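Local structure of uncharacterized protein (Bacteroides thetaiotaomicron, 4QNI) at residues E42-R47 with K124-R128; K135-Q141 with A159-I165. The protein is of unknown function but is a two-domain protein that probably serves as an auxiliary nutrient-binding protein. All blocks are in the same frame, centred on the assembly; numbering follows the deposited sequence.

Interaction 1: residues E42-R47 with K124-R128; sequences EGGEGR and KFDFR
An antiparallel strand-end contact, closed by salt bridges and stacked arginines, joins the loop 42-47, just as it enters strand 47-56, to the end of strand 118-126. The two strands are neighbours in a three-stranded antiparallel sheet of the region assigned to DUF4973, a family of the E-set clan of immunoglobulin-like folds. Arg47 and Asp126 form a non-hydrogen-bonded pair, CA to CA 4.7 Å, and beyond it Phe127 N donates to Gly46 O at 2.7 Å. Gly44 to Arg47 make a type II beta turn, with Arg47 N bonded to Gly44 O at 3.1 Å. Gly46 holds its third position at phi 77°, psi 1°, where a CB would also clash with Arg128 CG. Arg47 curls back (chi2 and chi3 both p), so that NE and NH2 bond Glu45 O at 2.8 and 2.9 Å. Its guanidinium lies flat on that of Arg128, centres 3.4 Å apart and planes at 3°. Asp126 offsets the like charges: OD1 takes Arg128 NE and OD2 takes Arg128 NH2, both at 2.9 Å, while Arg47 NE lies 4.0 Å from Asp126 OD1, a long ion pair. Farther along, Lys124 NZ meets Glu42 OE2 at 3.0 Å and also pairs with Asp122.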
loop_
_atom_site.group_PDB
_atom_site.type_symbol
_atom_site.label_atom_id
_atom_site.label_comp_id
_atom_site.label_asym_id
_atom_site.label_seq_id
_atom_site.Cartn_x
_atom_site.Cartn_y
_atom_site.Cartn_z
ATOM N N GLU A 42 17.360 -33.219 -22.672
ATOM C CA GLU A 42 16.612 -33.966 -21.659
ATOM C C GLU A 42 15.865 -35.193 -22.187
ATOM O O GLU A 42 14.967 -35.699 -21.500
ATOM C CB GLU A 42 15.667 -33.036 -20.899
ATOM C CG GLU A 42 16.364 -32.314 -19.762
ATOM C CD GLU A 42 16.906 -33.151 -18.615
ATOM O OE1 GLU A 42 16.332 -34.225 -18.312
ATOM O OE2 GLU A 42 17.903 -32.710 -17.999
ATOM N N GLY A 43 16.311 -35.716 -23.330
ATOM C CA GLY A 43 15.761 -36.931 -23.924
ATOM C C GLY A 43 14.935 -36.765 -25.185
ATOM O O GLY A 43 14.459 -37.761 -25.742
ATOM N N GLY A 44 14.753 -35.523 -25.628
ATOM C CA GLY A 44 13.995 -35.246 -26.834
ATOM C C GLY A 44 12.996 -34.121 -26.707
ATOM O O GLY A 44 12.973 -33.368 -25.735
ATOM N N GLU A 45 12.205 -33.997 -27.751
ATOM C CA GLU A 45 11.108 -33.071 -28.005
ATOM C C GLU A 45 10.118 -33.165 -26.822
ATOM O O GLU A 45 9.737 -34.269 -26.423
ATOM C CB GLU A 45 10.513 -33.537 -29.355
ATOM C CG GLU A 45 9.218 -32.949 -29.829
ATOM C CD GLU A 45 7.945 -33.418 -29.155
ATOM O OE1 GLU A 45 7.805 -34.614 -28.815
ATOM O OE2 GLU A 45 7.070 -32.552 -28.964
ATOM N N GLY A 46 9.793 -32.032 -26.222
ATOM C CA GLY A 46 8.873 -31.992 -25.089
ATOM C C GLY A 46 9.420 -32.420 -23.741
ATOM O O GLY A 46 8.661 -32.462 -22.766
ATOM N N ARG A 47 10.731 -32.784 -23.681
ATOM C CA ARG A 47 11.428 -33.161 -22.459
ATOM C C ARG A 47 12.233 -31.995 -22.022
ATOM O O ARG A 47 12.968 -31.401 -22.814
ATOM C CB ARG A 47 12.299 -34.412 -22.619
ATOM C CG ARG A 47 11.618 -35.707 -22.186
ATOM C CD ARG A 47 10.271 -35.966 -22.884
ATOM N NE ARG A 47 10.380 -35.976 -24.348
ATOM C CZ ARG A 47 10.748 -37.030 -25.073
ATOM N NH1 ARG A 47 11.025 -38.185 -24.486
ATOM N NH2 ARG A 47 10.817 -36.943 -26.392
ATOM N N LYS A 124 11.941 -32.261 -13.405
ATOM C CA LYS A 124 12.011 -32.832 -14.753
ATOM C C LYS A 124 10.623 -32.810 -15.332
ATOM O O LYS A 124 9.656 -33.010 -14.598
ATOM C CB LYS A 124 12.622 -34.232 -14.787
ATOM C CG LYS A 124 14.015 -34.348 -14.141
ATOM C CD LYS A 124 15.126 -33.623 -14.908
ATOM C CE LYS A 124 16.452 -34.321 -14.687
ATOM N NZ LYS A 124 17.601 -33.501 -15.146
ATOM N N PHE A 125 10.511 -32.492 -16.619
ATOM C CA PHE A 125 9.219 -32.355 -17.254
ATOM C C PHE A 125 9.125 -33.110 -18.559
ATOM O O PHE A 125 10.086 -33.196 -19.326
ATOM C CB PHE A 125 8.891 -30.875 -17.536
ATOM C CG PHE A 125 8.720 -30.019 -16.316
ATOM C CD1 PHE A 125 7.514 -29.997 -15.627
ATOM C CD2 PHE A 125 9.749 -29.186 -15.883
ATOM C CE1 PHE A 125 7.343 -29.175 -14.516
ATOM C CE2 PHE A 125 9.577 -28.361 -14.765
ATOM C CZ PHE A 125 8.392 -28.391 -14.067
ATOM N N ASP A 126 7.910 -33.615 -18.814
ATOM C CA ASP A 126 7.515 -34.290 -20.033
ATOM C C ASP A 126 6.224 -33.622 -20.441
ATOM O O ASP A 126 5.166 -33.910 -19.870
ATOM C CB ASP A 126 7.381 -35.809 -19.844
ATOM C CG ASP A 126 7.205 -36.550 -21.158
ATOM O OD1 ASP A 126 7.024 -35.883 -22.201
ATOM O OD2 ASP A 126 7.267 -37.793 -21.148
ATOM N N PHE A 127 6.344 -32.634 -21.342
ATOM C CA PHE A 127 5.233 -31.810 -21.778
ATOM C C PHE A 127 4.538 -32.375 -23.012
ATOM O O PHE A 127 3.564 -31.794 -23.483
ATOM C CB PHE A 127 5.711 -30.389 -22.040
ATOM C CG PHE A 127 6.302 -29.594 -20.884
ATOM C CD1 PHE A 127 5.582 -29.408 -19.703
ATOM C CD2 PHE A 127 7.523 -28.928 -21.024
ATOM C CE1 PHE A 127 6.103 -28.630 -18.662
ATOM C CE2 PHE A 127 8.034 -28.136 -19.987
ATOM C CZ PHE A 127 7.313 -27.974 -18.823
ATOM N N ARG A 128 5.007 -33.503 -23.530
ATOM C CA ARG A 128 4.386 -34.128 -24.698
ATOM C C ARG A 128 2.881 -34.343 -24.498
ATOM O O ARG A 128 2.447 -34.947 -23.514
ATOM C CB ARG A 128 5.074 -35.450 -25.018
ATOM C CG ARG A 128 6.434 -35.205 -25.651
ATOM C CD ARG A 128 7.156 -36.488 -25.931
ATOM N NE ARG A 128 7.340 -37.296 -24.729
ATOM C CZ ARG A 128 7.703 -38.573 -24.729
ATOM N NH1 ARG A 128 7.910 -39.211 -25.875
ATOM N NH2 ARG A 128 7.872 -39.218 -23.587
#

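Interaction 2: residues K135-Q141 with A159-I165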
loop_
_atom_site.group_PDB
_atom_site.type_symbol
_atom_site.label_atom_id
_atom_site.label_comp_id
_atom_site.label_asym_id
_atom_site.label_seq_id
_atom_site.Cartn_x
_atom_site.Cartn_y
_atom_site.Cartn_z
ATOM N N LYS A 135 -5.303 -25.424 -16.367
ATOM C CA LYS A 135 -4.350 -24.425 -15.865
ATOM C C LYS A 135 -3.380 -25.181 -14.945
ATOM O O LYS A 135 -3.510 -25.134 -13.721
ATOM C CB LYS A 135 -5.133 -23.286 -15.173
ATOM C CG LYS A 135 -6.091 -22.522 -16.128
ATOM C CD LYS A 135 -7.271 -21.817 -15.415
ATOM C CE LYS A 135 -6.863 -20.815 -14.356
ATOM N NZ LYS A 135 -8.029 -19.996 -13.922
ATOM N N TRP A 136 -2.487 -25.995 -15.566
ATOM C CA TRP A 136 -1.566 -26.903 -14.878
ATOM C C TRP A 136 -0.664 -26.164 -13.913
ATOM O O TRP A 136 0.005 -25.208 -14.288
ATOM C CB TRP A 136 -0.729 -27.726 -15.860
ATOM C CG TRP A 136 -1.533 -28.743 -16.638
ATOM C CD1 TRP A 136 -1.790 -28.728 -17.977
ATOM C CD2 TRP A 136 -2.194 -29.912 -16.116
ATOM N NE1 TRP A 136 -2.521 -29.841 -18.329
ATOM C CE2 TRP A 136 -2.785 -30.580 -17.206
ATOM C CE3 TRP A 136 -2.298 -30.489 -14.835
ATOM C CZ2 TRP A 136 -3.497 -31.784 -17.054
ATOM C CZ3 TRP A 136 -3.001 -31.678 -14.686
ATOM C CH2 TRP A 136 -3.593 -32.310 -15.785
ATOM N N VAL A 137 -0.649 -26.636 -12.673
ATOM C CA VAL A 137 0.133 -26.082 -11.583
ATOM C C VAL A 137 0.859 -27.235 -10.866
ATOM O O VAL A 137 0.263 -28.306 -10.663
ATOM C CB VAL A 137 -0.844 -25.306 -10.627
ATOM C CG1 VAL A 137 -0.409 -25.347 -9.174
ATOM C CG2 VAL A 137 -1.034 -23.876 -11.079
ATOM N N LEU A 138 2.106 -26.995 -10.422
ATOM C CA LEU A 138 2.810 -27.990 -9.636
ATOM C C LEU A 138 2.884 -27.473 -8.201
ATOM O O LEU A 138 3.643 -26.529 -7.956
ATOM C CB LEU A 138 4.207 -28.295 -10.218
ATOM C CG LEU A 138 5.049 -29.333 -9.461
ATOM C CD1 LEU A 138 4.359 -30.699 -9.456
ATOM C CD2 LEU A 138 6.479 -29.418 -10.056
ATOM N N PRO A 139 2.081 -28.032 -7.245
ATOM C CA PRO A 139 2.122 -27.520 -5.857
ATOM C C PRO A 139 3.143 -28.275 -4.977
ATOM O O PRO A 139 3.081 -29.489 -4.882
ATOM C CB PRO A 139 0.686 -27.728 -5.382
ATOM C CG PRO A 139 0.192 -28.981 -6.147
ATOM C CD PRO A 139 1.089 -29.126 -7.384
ATOM N N LEU A 140 4.079 -27.548 -4.337
ATOM C CA LEU A 140 5.147 -28.135 -3.516
ATOM C C LEU A 140 5.248 -27.481 -2.163
ATOM O O LEU A 140 4.913 -26.317 -2.015
ATOM C CB LEU A 140 6.539 -27.996 -4.214
ATOM C CG LEU A 140 6.663 -28.541 -5.644
ATOM C CD1 LEU A 140 7.853 -27.950 -6.349
ATOM C CD2 LEU A 140 6.743 -30.038 -5.640
ATOM N N GLN A 141 5.802 -28.204 -1.192
ATOM C CA GLN A 141 6.037 -27.668 0.140
ATOM C C GLN A 141 7.335 -28.202 0.707
ATOM O O GLN A 141 7.757 -29.311 0.364
ATOM C CB GLN A 141 4.860 -28.004 1.086
ATOM C CG GLN A 141 4.650 -29.502 1.271
ATOM C CD GLN A 141 3.497 -29.890 2.168
ATOM O OE1 GLN A 141 2.756 -30.843 1.877
ATOM N NE2 GLN A 141 3.350 -29.213 3.296
ATOM N N ALA A 159 7.510 -21.239 2.610
ATOM C CA ALA A 159 7.778 -22.678 2.641
ATOM C C ALA A 159 6.894 -23.448 1.639
ATOM O O ALA A 159 6.964 -24.673 1.574
ATOM C CB ALA A 159 7.571 -23.200 4.049
ATOM N N LYS A 160 6.110 -22.726 0.828
ATOM C CA LYS A 160 5.204 -23.307 -0.155
ATOM C C LYS A 160 5.362 -22.652 -1.509
ATOM O O LYS A 160 5.549 -21.446 -1.593
ATOM C CB LYS A 160 3.746 -23.208 0.338
ATOM C CG LYS A 160 3.395 -24.386 1.244
ATOM C CD LYS A 160 2.416 -24.028 2.314
ATOM C CE LYS A 160 1.888 -25.232 3.047
ATOM N NZ LYS A 160 2.967 -26.130 3.550
ATOM N N ALA A 161 5.305 -23.461 -2.568
ATOM C CA ALA A 161 5.450 -23.002 -3.939
ATOM C C ALA A 161 4.328 -23.601 -4.827
ATOM O O ALA A 161 4.304 -24.814 -5.061
ATOM C CB ALA A 161 6.835 -23.390 -4.479
ATOM N N ILE A 162 3.398 -22.750 -5.294
ATOM C CA ILE A 162 2.317 -23.132 -6.189
ATOM C C ILE A 162 2.766 -22.628 -7.551
ATOM O O ILE A 162 2.683 -21.431 -7.826
ATOM C CB ILE A 162 0.953 -22.580 -5.707
ATOM C CG1 ILE A 162 0.622 -22.964 -4.242
ATOM C CG2 ILE A 162 -0.182 -22.956 -6.646
ATOM C CD1 ILE A 162 0.815 -24.487 -3.771
ATOM N N LEU A 163 3.371 -23.533 -8.363
ATOM C CA LEU A 163 3.989 -23.124 -9.619
ATOM C C LEU A 163 3.119 -23.337 -10.853
ATOM O O LEU A 163 2.897 -24.467 -11.286
ATOM C CB LEU A 163 5.374 -23.781 -9.843
ATOM C CG LEU A 163 6.338 -23.887 -8.634
ATOM C CD1 LEU A 163 7.477 -24.865 -8.919
ATOM C CD2 LEU A 163 6.843 -22.504 -8.169
ATOM N N ARG A 164 2.650 -22.226 -11.433
ATOM C CA ARG A 164 1.944 -22.261 -12.698
ATOM C C ARG A 164 3.010 -22.470 -13.745
ATOM O O ARG A 164 3.868 -21.585 -13.945
ATOM C CB ARG A 164 1.124 -20.983 -12.962
ATOM C CG ARG A 164 0.487 -20.964 -14.355
ATOM C CD ARG A 164 -0.824 -21.726 -14.390
ATOM N NE ARG A 164 -1.398 -21.804 -15.736
ATOM C CZ ARG A 164 -2.279 -20.945 -16.248
ATOM N NH1 ARG A 164 -2.643 -19.870 -15.567
ATOM N NH2 ARG A 164 -2.769 -21.138 -17.461
ATOM N N ILE A 165 3.039 -23.685 -14.307
ATOM C CA ILE A 165 4.071 -24.014 -15.278
ATOM C C ILE A 165 3.651 -23.630 -16.653
ATOM O O ILE A 165 2.615 -24.105 -17.158
ATOM C CB ILE A 165 4.449 -25.523 -15.243
ATOM C CG1 ILE A 165 4.844 -25.998 -13.809
ATOM C CG2 ILE A 165 5.508 -25.852 -16.305
ATOM C CD1 ILE A 165 5.989 -25.316 -13.192
HETATM O O HOH W 1 -0.141 -24.107 -16.843
#
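Ala159 leads into strand 160-165, which runs antiparallel to strand 135-141 at an axis separation of 4.5 Å and an angle of 154°; Ala159 O receives a CA-H...O contact from Gln141 CA at 3.4 Å. Lys160 stands opposite Gln141 in a non-hydrogen-bonded pair, and its CA lies 3.6 Å from Leu140 O. Ala161 and Leu140 form the first hydrogen-bonded pair: Ala161 N donates to Leu140 O at 2.9 Å and Leu140 N to Ala161 O at 2.8 Å. Phe15 of a second subunit packs on both of these residues. Ile162 lies on the other face of the sheet, where its CD1 meets Pro139 CB at 3.6 Å and its CG2 meets Val137 CG1 at 3.5 Å. Pro139, which has no N-H, costs no bond to strand 160-165 in this non-hydrogen-bonded pair with Ile162, because its nitrogen points away from that strand. Leu163 repeats the bonded pattern with Leu138 (Leu138 N to Leu163 O 2.8 Å, Leu163 N to Leu138 O 3.0 Å) and sets CD1 against Leu140 CD1 at 4.0 Å. Next, Arg164 places one guanidinium face over Lys135, with NH2 3.8 Å from CG, and its NH2 forms a salt bridge with Glu225. A water accepts from Arg164 NE and lies 2.8 Å from it, from Trp136 O and from Ile165 O. Ile165 N reaches Trp136 O in a weak bond of 3.4 Å. The chemistry is thus that of a buried sheet interior, apolar on both faces in the middle, whose direct pairing loosens at Trp136 and Ile165, where water and a charged side chain join the backbone.

In the fold
Both segments of interaction 1 precede those of interaction 2 in the chain, and their centres lie 19 Å apart. Strand 118-126 leads through a short connection into strand 135-142, so the polypeptide passes from the three-stranded sheet of interaction 1 to the mixed sheet of interaction 2. Phe125, at the end of strand 118-126, and Phe127, in the loop that follows, pack on Ile165 of strand 160-168 (Phe127 CE1 to Ile165 CG2 3.7 Å, Phe125 CZ to Ile165 CD1 4.0 Å), consistent with two sheets facing each other as in an E-set-like sandwich. Strand 160-168 then leads toward the ten-stranded antiparallel sheet that begins with strand 173-176, making interaction 2 the one nearer in sequence to the C-terminal part.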